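Local coordinates for 3-oxoacyl-[acyl-carrier protein] synthase (Thermus thermophilus, PDB 1UB7) that probably catalyses the first condensation of fatty acid synthesis, joining the acetyl group of acetyl-CoA to malonyl-ACP to give 3-oxobutanoyl-ACP, at residues A[79-84]-A[137-142]; A[171-176]-A[315-320]; A[186-191]-A[205-210]. All coordinates share one frame; numbering follows the deposited sequence.

Contact 1: residues A[79-84]-A[137-142]; sequences TNTPDA and AEALSK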
loop_
_atom_site.group_PDB
_atom_site.type_symbol
_atom_site.label_atom_id
_atom_site.label_comp_id
_atom_site.label_asym_id
_atom_site.label_seq_id
_atom_site.Cartn_x
_atom_site.Cartn_y
_atom_site.Cartn_z
ATOM N N THR A 79 1.609 -5.543 -4.571
ATOM C CA THR A 79 2.400 -5.511 -5.792
ATOM C C THR A 79 3.503 -4.485 -5.643
ATOM O O THR A 79 3.480 -3.672 -4.718
ATOM C CB THR A 79 1.534 -5.113 -7.015
ATOM O OG1 THR A 79 2.318 -5.219 -8.216
ATOM C CG2 THR A 79 1.012 -3.669 -6.865
ATOM N N ASN A 80 4.465 -4.532 -6.556
ATOM C CA ASN A 80 5.569 -3.573 -6.565
ATOM C C ASN A 80 5.731 -3.059 -7.992
ATOM O O ASN A 80 6.659 -2.314 -8.307
ATOM C CB ASN A 80 6.855 -4.234 -6.063
ATOM C CG ASN A 80 6.772 -4.632 -4.591
ATOM O OD1 ASN A 80 6.891 -3.790 -3.691
ATOM N ND2 ASN A 80 6.554 -5.915 -4.342
ATOM N N THR A 81 4.812 -3.477 -8.863
ATOM C CA THR A 81 4.813 -3.039 -10.248
ATOM C C THR A 81 3.394 -2.663 -10.675
ATOM O O THR A 81 2.893 -3.168 -11.673
ATOM C CB THR A 81 5.368 -4.133 -11.228
ATOM O OG1 THR A 81 4.616 -5.345 -11.099
ATOM C CG2 THR A 81 6.851 -4.415 -10.938
ATOM N N PRO A 82 2.737 -1.747 -9.937
ATOM C CA PRO A 82 1.373 -1.351 -10.304
ATOM C C PRO A 82 1.319 -0.650 -11.670
ATOM O O PRO A 82 2.291 -0.014 -12.098
ATOM C CB PRO A 82 0.966 -0.434 -9.156
ATOM C CG PRO A 82 2.259 0.256 -8.836
ATOM C CD PRO A 82 3.259 -0.882 -8.859
ATOM N N ASP A 83 0.191 -0.789 -12.359
ATOM C CA ASP A 83 0.015 -0.156 -13.660
ATOM C C ASP A 83 0.319 1.331 -13.598
ATOM O O ASP A 83 1.009 1.862 -14.463
ATOM C CB ASP A 83 -1.415 -0.356 -14.158
ATOM C CG ASP A 83 -1.708 -1.793 -14.515
ATOM O OD1 ASP A 83 -1.039 -2.697 -13.971
ATOM O OD2 ASP A 83 -2.621 -2.017 -15.334
ATOM N N ALA A 84 -0.208 2.008 -12.579
ATOM C CA ALA A 84 0.023 3.440 -12.424
ATOM C C ALA A 84 0.238 3.814 -10.959
ATOM O O ALA A 84 -0.036 3.005 -10.070
ATOM C CB ALA A 84 -1.163 4.205 -12.979
ATOM N N ALA A 137 0.251 -9.793 -7.009
ATOM C CA ALA A 137 0.468 -9.751 -8.458
ATOM C C ALA A 137 1.651 -8.888 -8.888
ATOM O O ALA A 137 1.758 -7.719 -8.499
ATOM C CB ALA A 137 -0.807 -9.266 -9.161
ATOM N N GLU A 138 2.510 -9.472 -9.728
ATOM C CA GLU A 138 3.732 -8.821 -10.227
ATOM C C GLU A 138 4.041 -9.032 -11.699
ATOM O O GLU A 138 3.989 -10.149 -12.191
ATOM C CB GLU A 138 4.947 -9.322 -9.445
ATOM C CG GLU A 138 5.002 -8.868 -8.010
ATOM C CD GLU A 138 5.636 -7.506 -7.859
ATOM O OE1 GLU A 138 5.332 -6.603 -8.666
ATOM O OE2 GLU A 138 6.438 -7.338 -6.919
ATOM N N ALA A 139 4.384 -7.953 -12.393
ATOM C CA ALA A 139 4.770 -8.032 -13.800
ATOM C C ALA A 139 6.212 -7.522 -13.832
ATOM O O ALA A 139 6.494 -6.451 -14.355
ATOM C CB ALA A 139 3.879 -7.141 -14.655
ATOM N N LEU A 140 7.122 -8.292 -13.252
ATOM C CA LEU A 140 8.518 -7.885 -13.192
ATOM C C LEU A 140 9.157 -7.733 -14.556
ATOM O O LEU A 140 10.068 -6.929 -14.729
ATOM C CB LEU A 140 9.303 -8.871 -12.337
ATOM C CG LEU A 140 8.825 -8.763 -10.885
ATOM C CD1 LEU A 140 9.229 -9.997 -10.079
ATOM C CD2 LEU A 140 9.377 -7.464 -10.288
ATOM N N SER A 141 8.661 -8.482 -15.530
ATOM C CA SER A 141 9.208 -8.410 -16.876
ATOM C C SER A 141 9.055 -7.022 -17.471
ATOM O O SER A 141 9.482 -6.777 -18.591
ATOM C CB SER A 141 8.519 -9.428 -17.786
ATOM O OG SER A 141 7.174 -9.078 -18.018
ATOM N N LYS A 142 8.459 -6.106 -16.723
ATOM C CA LYS A 142 8.252 -4.757 -17.243
ATOM C C LYS A 142 9.261 -3.745 -16.710
ATOM O O LYS A 142 9.351 -2.636 -17.231
ATOM C CB LYS A 142 6.838 -4.271 -16.906
ATOM C CG LYS A 142 5.736 -5.281 -17.184
ATOM C CD LYS A 142 5.433 -5.443 -18.654
ATOM C CE LYS A 142 4.249 -6.383 -18.849
ATOM N NZ LYS A 142 3.739 -6.387 -20.249
#
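The carboxylate of Glu-138 is gripped by Asn-80 and Thr-81 where two neighbouring parallel strands of the thiolase fold, 72-78 and 131-138, run out into their loops. Its OE1 takes two hydrogen bonds: the hydroxyl OG1 of Thr-81 donates at 2.8 Å, nearly in line with the C-O bond, whereas the backbone N of Asn-80 comes at 3.1 Å from above the carboxylate plane. OE2 of Glu-138 receives ND2 of Asn-80 at 2.9 Å, a bond that lies in the amide plane but stands above that of the acid; OE2 also bonds to Ser-278 OG. Three donors from 79-84, with Ser-278 beside them, would hold the rotation of this buried acid. Thr-81 OG1, set between its own backbone N and carbonyl carbon (chi1 57°), works in both directions, since it also accepts the N-H of Ala-139 in a bond of 2.9 Å that is almost straight. Thr-79 opens an ST turn: its OG1 accepts from Thr-81 N at 3.1 Å and donates to Ala-137 O at 2.6 Å. The methyl CG2 of Thr-81 meets CD2 of Leu-140, whose side chain lies about 5 Å from that of Asn-276, a probable active-site residue. In the second shell, Gly-109 N, next to the probable catalytic Cys-110, bonds to OD1 of Asn-80.

Contact 2: residues A[171-176]-A[315-320]; sequences YGFRSF and AVLTWG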
loop_
_atom_site.group_PDB
_atom_site.type_symbol
_atom_site.label_atom_id
_atom_site.label_comp_id
_atom_site.label_asym_id
_atom_site.label_seq_id
_atom_site.Cartn_x
_atom_site.Cartn_y
_atom_site.Cartn_z
ATOM N N TYR A 171 -10.092 -23.220 12.900
ATOM C CA TYR A 171 -9.360 -22.978 11.657
ATOM C C TYR A 171 -8.982 -21.516 11.477
ATOM O O TYR A 171 -9.488 -20.634 12.187
ATOM C CB TYR A 171 -10.189 -23.405 10.445
ATOM C CG TYR A 171 -10.694 -24.823 10.510
ATOM C CD1 TYR A 171 -11.811 -25.151 11.280
ATOM C CD2 TYR A 171 -10.033 -25.846 9.837
ATOM C CE1 TYR A 171 -12.255 -26.471 11.379
ATOM C CE2 TYR A 171 -10.465 -27.163 9.930
ATOM C CZ TYR A 171 -11.576 -27.470 10.703
ATOM O OH TYR A 171 -12.003 -28.773 10.801
ATOM N N GLY A 172 -8.093 -21.269 10.517
ATOM C CA GLY A 172 -7.690 -19.913 10.224
ATOM C C GLY A 172 -6.290 -19.529 10.641
ATOM O O GLY A 172 -5.455 -20.380 10.961
ATOM N N PHE A 173 -6.038 -18.224 10.629
ATOM C CA PHE A 173 -4.734 -17.701 10.996
ATOM C C PHE A 173 -4.434 -17.854 12.493
ATOM O O PHE A 173 -5.265 -17.528 13.351
ATOM C CB PHE A 173 -4.654 -16.248 10.564
ATOM C CG PHE A 173 -4.485 -16.079 9.082
ATOM C CD1 PHE A 173 -3.298 -16.472 8.457
ATOM C CD2 PHE A 173 -5.516 -15.550 8.299
ATOM C CE1 PHE A 173 -3.142 -16.340 7.076
ATOM C CE2 PHE A 173 -5.367 -15.417 6.921
ATOM C CZ PHE A 173 -4.178 -15.812 6.306
ATOM N N ARG A 174 -3.245 -18.359 12.801
ATOM C CA ARG A 174 -2.861 -18.563 14.187
ATOM C C ARG A 174 -1.774 -17.598 14.618
ATOM O O ARG A 174 -1.634 -17.304 15.803
ATOM C CB ARG A 174 -2.399 -20.006 14.398
ATOM C CG ARG A 174 -3.464 -21.026 14.042
ATOM C CD ARG A 174 -3.094 -22.413 14.508
ATOM N NE ARG A 174 -2.980 -22.464 15.960
ATOM C CZ ARG A 174 -2.777 -23.577 16.655
ATOM N NH1 ARG A 174 -2.669 -24.740 16.026
ATOM N NH2 ARG A 174 -2.682 -23.528 17.978
ATOM N N SER A 175 -1.008 -17.097 13.657
ATOM C CA SER A 175 0.053 -16.157 13.973
ATOM C C SER A 175 0.575 -15.438 12.747
ATOM O O SER A 175 0.361 -15.866 11.609
ATOM C CB SER A 175 1.223 -16.879 14.645
ATOM O OG SER A 175 1.827 -17.789 13.742
ATOM N N PHE A 176 1.275 -14.340 13.006
ATOM C CA PHE A 176 1.891 -13.521 11.971
ATOM C C PHE A 176 3.169 -12.955 12.576
ATOM O O PHE A 176 3.187 -12.533 13.736
ATOM C CB PHE A 176 1.004 -12.318 11.575
ATOM C CG PHE A 176 -0.210 -12.666 10.746
ATOM C CD1 PHE A 176 -0.090 -12.923 9.382
ATOM C CD2 PHE A 176 -1.482 -12.706 11.338
ATOM C CE1 PHE A 176 -1.226 -13.219 8.603
ATOM C CE2 PHE A 176 -2.628 -13.001 10.580
ATOM C CZ PHE A 176 -2.501 -13.260 9.206
ATOM N N ALA A 315 3.650 -16.559 8.432
ATOM C CA ALA A 315 2.347 -16.806 9.021
ATOM C C ALA A 315 2.035 -18.296 9.146
ATOM O O ALA A 315 2.540 -19.128 8.387
ATOM C CB ALA A 315 1.274 -16.117 8.185
ATOM N N VAL A 316 1.208 -18.619 10.132
ATOM C CA VAL A 316 0.778 -19.979 10.372
ATOM C C VAL A 316 -0.735 -19.920 10.257
ATOM O O VAL A 316 -1.398 -19.137 10.949
ATOM C CB VAL A 316 1.189 -20.472 11.781
ATOM C CG1 VAL A 316 0.408 -21.733 12.147
ATOM C CG2 VAL A 316 2.685 -20.760 11.808
ATOM N N LEU A 317 -1.259 -20.763 9.370
ATOM C CA LEU A 317 -2.678 -20.837 9.065
ATOM C C LEU A 317 -3.152 -22.276 9.076
ATOM O O LEU A 317 -2.550 -23.133 8.430
ATOM C CB LEU A 317 -2.907 -20.268 7.661
ATOM C CG LEU A 317 -4.253 -20.476 6.971
ATOM C CD1 LEU A 317 -5.336 -19.652 7.667
ATOM C CD2 LEU A 317 -4.134 -20.067 5.520
ATOM N N THR A 318 -4.221 -22.543 9.820
ATOM C CA THR A 318 -4.804 -23.877 9.859
ATOM C C THR A 318 -5.795 -23.845 8.693
ATOM O O THR A 318 -6.845 -23.203 8.774
ATOM C CB THR A 318 -5.550 -24.137 11.184
ATOM O OG1 THR A 318 -4.598 -24.342 12.242
ATOM C CG2 THR A 318 -6.441 -25.364 11.065
ATOM N N TRP A 319 -5.437 -24.536 7.611
ATOM C CA TRP A 319 -6.230 -24.578 6.384
ATOM C C TRP A 319 -7.719 -24.932 6.489
ATOM O O TRP A 319 -8.142 -25.692 7.359
ATOM C CB TRP A 319 -5.565 -25.528 5.381
ATOM C CG TRP A 319 -5.894 -25.190 3.966
ATOM C CD1 TRP A 319 -6.830 -25.788 3.169
ATOM C CD2 TRP A 319 -5.335 -24.114 3.193
ATOM N NE1 TRP A 319 -6.891 -25.148 1.948
ATOM C CE2 TRP A 319 -5.987 -24.117 1.937
ATOM C CE3 TRP A 319 -4.349 -23.146 3.443
ATOM C CZ2 TRP A 319 -5.682 -23.185 0.927
ATOM C CZ3 TRP A 319 -4.045 -22.220 2.436
ATOM C CH2 TRP A 319 -4.711 -22.248 1.196
ATOM N N GLY A 320 -8.507 -24.363 5.584
ATOM C CA GLY A 320 -9.925 -24.661 5.561
ATOM C C GLY A 320 -10.775 -23.929 6.573
ATOM O O GLY A 320 -10.506 -22.778 6.915
#
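Leu-317 lays its CD1 methyl over the centre of the Phe-173 ring, a CH-pi contact with CD1 3.8 Å from the ring centroid. The depth of this methyl is somewhat doubtful, because CD1 is modelled too near the backbone of Gly-172. On the opposite face of the Phe-173 ring, CZ of Phe-176 stands 3.3 Å above the plane, offset toward the rim, so the phenyl is held between an aliphatic and an aromatic neighbour. CD1 of Phe-176 in turn touches CB of Ala-315 at 3.7 Å.

These side chains share one face of an antiparallel strand pair, 172-176 against 315-318, that belongs to the edge of the second, mixed sheet of the thiolase fold and is interrupted by a classic beta bulge. Arg-174 and Ser-175 both face Val-316: its O takes a bond of 2.7 Å from Arg-174 N, and a weak one of 3.4 Å from Ser-175 N. Beyond the bulge, Gly-172 and Thr-318 exchange two backbone hydrogen bonds; the backbone angles of Gly-172 (phi 108°, psi -166°) would drive any CB into the carbonyl O of Tyr-171, which is reason enough for glycine. On the other face, OG of Ser-175, turned toward Val-316 by a chi1 of 65°, lies 3.4 Å from CB of Val-316 but bonds to Ala-229 O, and Thr-318 OG1, touched by CD of Arg-174, bonds to His-300 ND1. At the strand end, CD2 of Tyr-171 brings the ring edge 3.1 Å from the O of Trp-319.

Strand 172-180 is outermost in its sheet within this chain, and strand 300-307 lies beyond 311-318. Helix 211-233 packs on Ser-175 and Val-316, helix 281-292 receives Trp-319, and Leu-128 of the second subunit reaches Phe-176.

Contact 3: residues A[186-191]-A[205-210]; sequences KELYHA and NRLYMN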
loop_
_atom_site.group_PDB
_atom_site.type_symbol
_atom_site.label_atom_id
_atom_site.label_comp_id
_atom_site.label_asym_id
_atom_site.label_seq_id
_atom_site.Cartn_x
_atom_site.Cartn_y
_atom_site.Cartn_z
ATOM N N LYS A 186 19.606 -0.338 0.253
ATOM C CA LYS A 186 20.570 -0.314 -0.853
ATOM C C LYS A 186 20.821 -1.700 -1.469
ATOM O O LYS A 186 21.332 -1.807 -2.588
ATOM C CB LYS A 186 21.898 0.257 -0.354
ATOM C CG LYS A 186 22.323 -0.346 0.973
ATOM C CD LYS A 186 23.769 -0.057 1.311
ATOM C CE LYS A 186 24.064 -0.416 2.766
ATOM N NZ LYS A 186 23.552 -1.764 3.141
ATOM N N GLU A 187 20.448 -2.749 -0.731
ATOM C CA GLU A 187 20.640 -4.144 -1.148
ATOM C C GLU A 187 19.696 -4.647 -2.242
ATOM O O GLU A 187 19.992 -5.632 -2.922
ATOM C CB GLU A 187 20.519 -5.055 0.074
ATOM C CG GLU A 187 21.317 -4.563 1.265
ATOM C CD GLU A 187 22.818 -4.618 1.031
ATOM O OE1 GLU A 187 23.255 -4.453 -0.131
ATOM O OE2 GLU A 187 23.560 -4.813 2.021
ATOM N N LEU A 188 18.557 -3.981 -2.398
ATOM C CA LEU A 188 17.569 -4.357 -3.405
ATOM C C LEU A 188 16.637 -3.165 -3.625
ATOM O O LEU A 188 16.044 -2.658 -2.672
ATOM C CB LEU A 188 16.774 -5.588 -2.933
ATOM C CG LEU A 188 15.679 -6.169 -3.839
ATOM C CD1 LEU A 188 16.226 -6.480 -5.232
ATOM C CD2 LEU A 188 15.118 -7.420 -3.190
ATOM N N TYR A 189 16.515 -2.721 -4.878
ATOM C CA TYR A 189 15.671 -1.573 -5.200
ATOM C C TYR A 189 15.493 -1.260 -6.697
ATOM O O TYR A 189 16.113 -1.866 -7.574
ATOM C CB TYR A 189 16.232 -0.323 -4.498
ATOM C CG TYR A 189 17.643 0.044 -4.929
ATOM C CD1 TYR A 189 17.894 0.551 -6.211
ATOM C CD2 TYR A 189 18.732 -0.160 -4.076
ATOM C CE1 TYR A 189 19.187 0.841 -6.634
ATOM C CE2 TYR A 189 20.034 0.127 -4.491
ATOM C CZ TYR A 189 20.253 0.626 -5.772
ATOM O OH TYR A 189 21.532 0.902 -6.200
ATOM N N HIS A 190 14.620 -0.291 -6.948
ATOM C CA HIS A 190 14.303 0.236 -8.271
ATOM C C HIS A 190 13.572 1.551 -7.983
ATOM O O HIS A 190 12.410 1.556 -7.559
ATOM C CB HIS A 190 13.392 -0.712 -9.064
ATOM C CG HIS A 190 12.957 -0.157 -10.391
ATOM N ND1 HIS A 190 12.101 0.918 -10.505
ATOM C CD2 HIS A 190 13.281 -0.513 -11.657
ATOM C CE1 HIS A 190 11.916 1.200 -11.782
ATOM N NE2 HIS A 190 12.622 0.346 -12.503
ATOM N N ALA A 191 14.267 2.664 -8.190
ATOM C CA ALA A 191 13.694 3.978 -7.928
ATOM C C ALA A 191 12.336 4.192 -8.593
ATOM O O ALA A 191 11.861 3.360 -9.378
ATOM C CB ALA A 191 14.667 5.061 -8.380
ATOM N N ASN A 205 17.808 3.733 -13.334
ATOM C CA ASN A 205 16.507 3.380 -13.913
ATOM C C ASN A 205 16.233 1.879 -14.102
ATOM O O ASN A 205 15.361 1.502 -14.889
ATOM C CB ASN A 205 16.297 4.114 -15.257
ATOM C CG ASN A 205 17.245 3.635 -16.361
ATOM O OD1 ASN A 205 17.358 2.438 -16.629
ATOM N ND2 ASN A 205 17.913 4.581 -17.019
ATOM N N ARG A 206 16.962 1.027 -13.384
ATOM C CA ARG A 206 16.755 -0.415 -13.497
ATOM C C ARG A 206 16.872 -1.181 -12.184
ATOM O O ARG A 206 17.486 -0.714 -11.218
ATOM C CB ARG A 206 17.707 -1.015 -14.538
ATOM C CG ARG A 206 17.259 -0.761 -15.971
ATOM C CD ARG A 206 15.855 -1.319 -16.204
ATOM N NE ARG A 206 15.266 -0.856 -17.459
ATOM C CZ ARG A 206 14.037 -1.158 -17.868
ATOM N NH1 ARG A 206 13.253 -1.930 -17.124
ATOM N NH2 ARG A 206 13.585 -0.686 -19.023
ATOM N N LEU A 207 16.265 -2.364 -12.165
ATOM C CA LEU A 207 16.260 -3.225 -10.992
ATOM C C LEU A 207 17.680 -3.618 -10.600
ATOM O O LEU A 207 18.425 -4.154 -11.421
ATOM C CB LEU A 207 15.432 -4.476 -11.290
ATOM C CG LEU A 207 14.892 -5.301 -10.120
ATOM C CD1 LEU A 207 13.951 -6.347 -10.662
ATOM C CD2 LEU A 207 16.021 -5.950 -9.345
ATOM N N TYR A 208 18.049 -3.344 -9.346
ATOM C CA TYR A 208 19.377 -3.684 -8.820
ATOM C C TYR A 208 19.286 -4.637 -7.622
ATOM O O TYR A 208 18.378 -4.516 -6.791
ATOM C CB TYR A 208 20.135 -2.424 -8.384
ATOM C CG TYR A 208 21.331 -2.744 -7.514
ATOM C CD1 TYR A 208 22.460 -3.359 -8.052
ATOM C CD2 TYR A 208 21.299 -2.517 -6.137
ATOM C CE1 TYR A 208 23.525 -3.747 -7.240
ATOM C CE2 TYR A 208 22.356 -2.902 -5.315
ATOM C CZ TYR A 208 23.465 -3.519 -5.874
ATOM O OH TYR A 208 24.509 -3.925 -5.074
ATOM N N MET A 209 20.235 -5.572 -7.526
ATOM C CA MET A 209 20.247 -6.530 -6.419
ATOM C C MET A 209 21.654 -6.963 -5.965
ATOM O O MET A 209 22.516 -7.302 -6.779
ATOM C CB MET A 209 19.418 -7.774 -6.789
ATOM C CG MET A 209 19.030 -8.657 -5.592
ATOM S SD MET A 209 18.163 -10.208 -6.021
ATOM C CE MET A 209 16.416 -9.698 -6.018
ATOM N N ASN A 210 21.862 -6.931 -4.651
ATOM C CA ASN A 210 23.115 -7.337 -4.016
ATOM C C ASN A 210 22.828 -8.759 -3.543
ATOM O O ASN A 210 22.605 -8.991 -2.354
ATOM C CB ASN A 210 23.408 -6.437 -2.803
ATOM C CG ASN A 210 24.818 -6.620 -2.240
ATOM O OD1 ASN A 210 25.258 -7.737 -1.947
ATOM N ND2 ASN A 210 25.526 -5.508 -2.073
#
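Tyr-189 and Tyr-208 cross obliquely on one face of a short antiparallel strand pair, whose ladder His-190 and Ala-191 continue into the second subunit. Their ring centroids are 5.1 Å apart and the planes at 42°. CZ of Tyr-189 comes to 3.3 Å from CD2 of Tyr-208, and CB of Tyr-208 lies off-centre beneath the Tyr-189 ring. A chi1 of 61° sets CG of Tyr-189 between its backbone N and carbonyl carbon, on the side of Tyr-208. The edge of Tyr-208, through CE2, meets the O of Lys-186 in the ring plane at 3.1 Å. An alanine in place of Tyr-189 would probably open a gap beside the CD2 side of Tyr-208 and leave that ring freer to turn. On the other face Leu-188 and Met-209 lie side by side, pointing the same way, and CE of Met-209 presses tightly on CD1 of Leu-188. Tyr-189 and Tyr-208 also exchange two backbone hydrogen bonds, and Asn-210 N bonds to Glu-187 O at 2.9 Å. ND2 of Asn-210 lies near OE1 of Glu-187 at an angle too poor for a bond, while OD1, from the N-cap position, bonds weakly to Glu-213 N. The pairing thus rests on backbone hydrogen bonds, with carbon contacts on both faces.

Along the chain contact 1 closes first; contact 2 then opens at 171-176 and closes only at 315-320, with contact 3 nested inside that long loop. Contacts 1 and 3 have centres about 15 Å apart, touch through Lys-142 and Arg-206, and both reach the second subunit, where Ala-84, His-190 and Ala-191 join antiparallel ladders with its strands. Contact 2 lies across the chain's centre, about 28 Å from contact 1 and 33 Å from contact 3 between centres, in a different sheet. Leu-140 and Met-209 both approach the probable active-site residues His-246 and Asn-276, so contacts 1 and 3 lie between that region and the dimer interface, consistent with a link between the two.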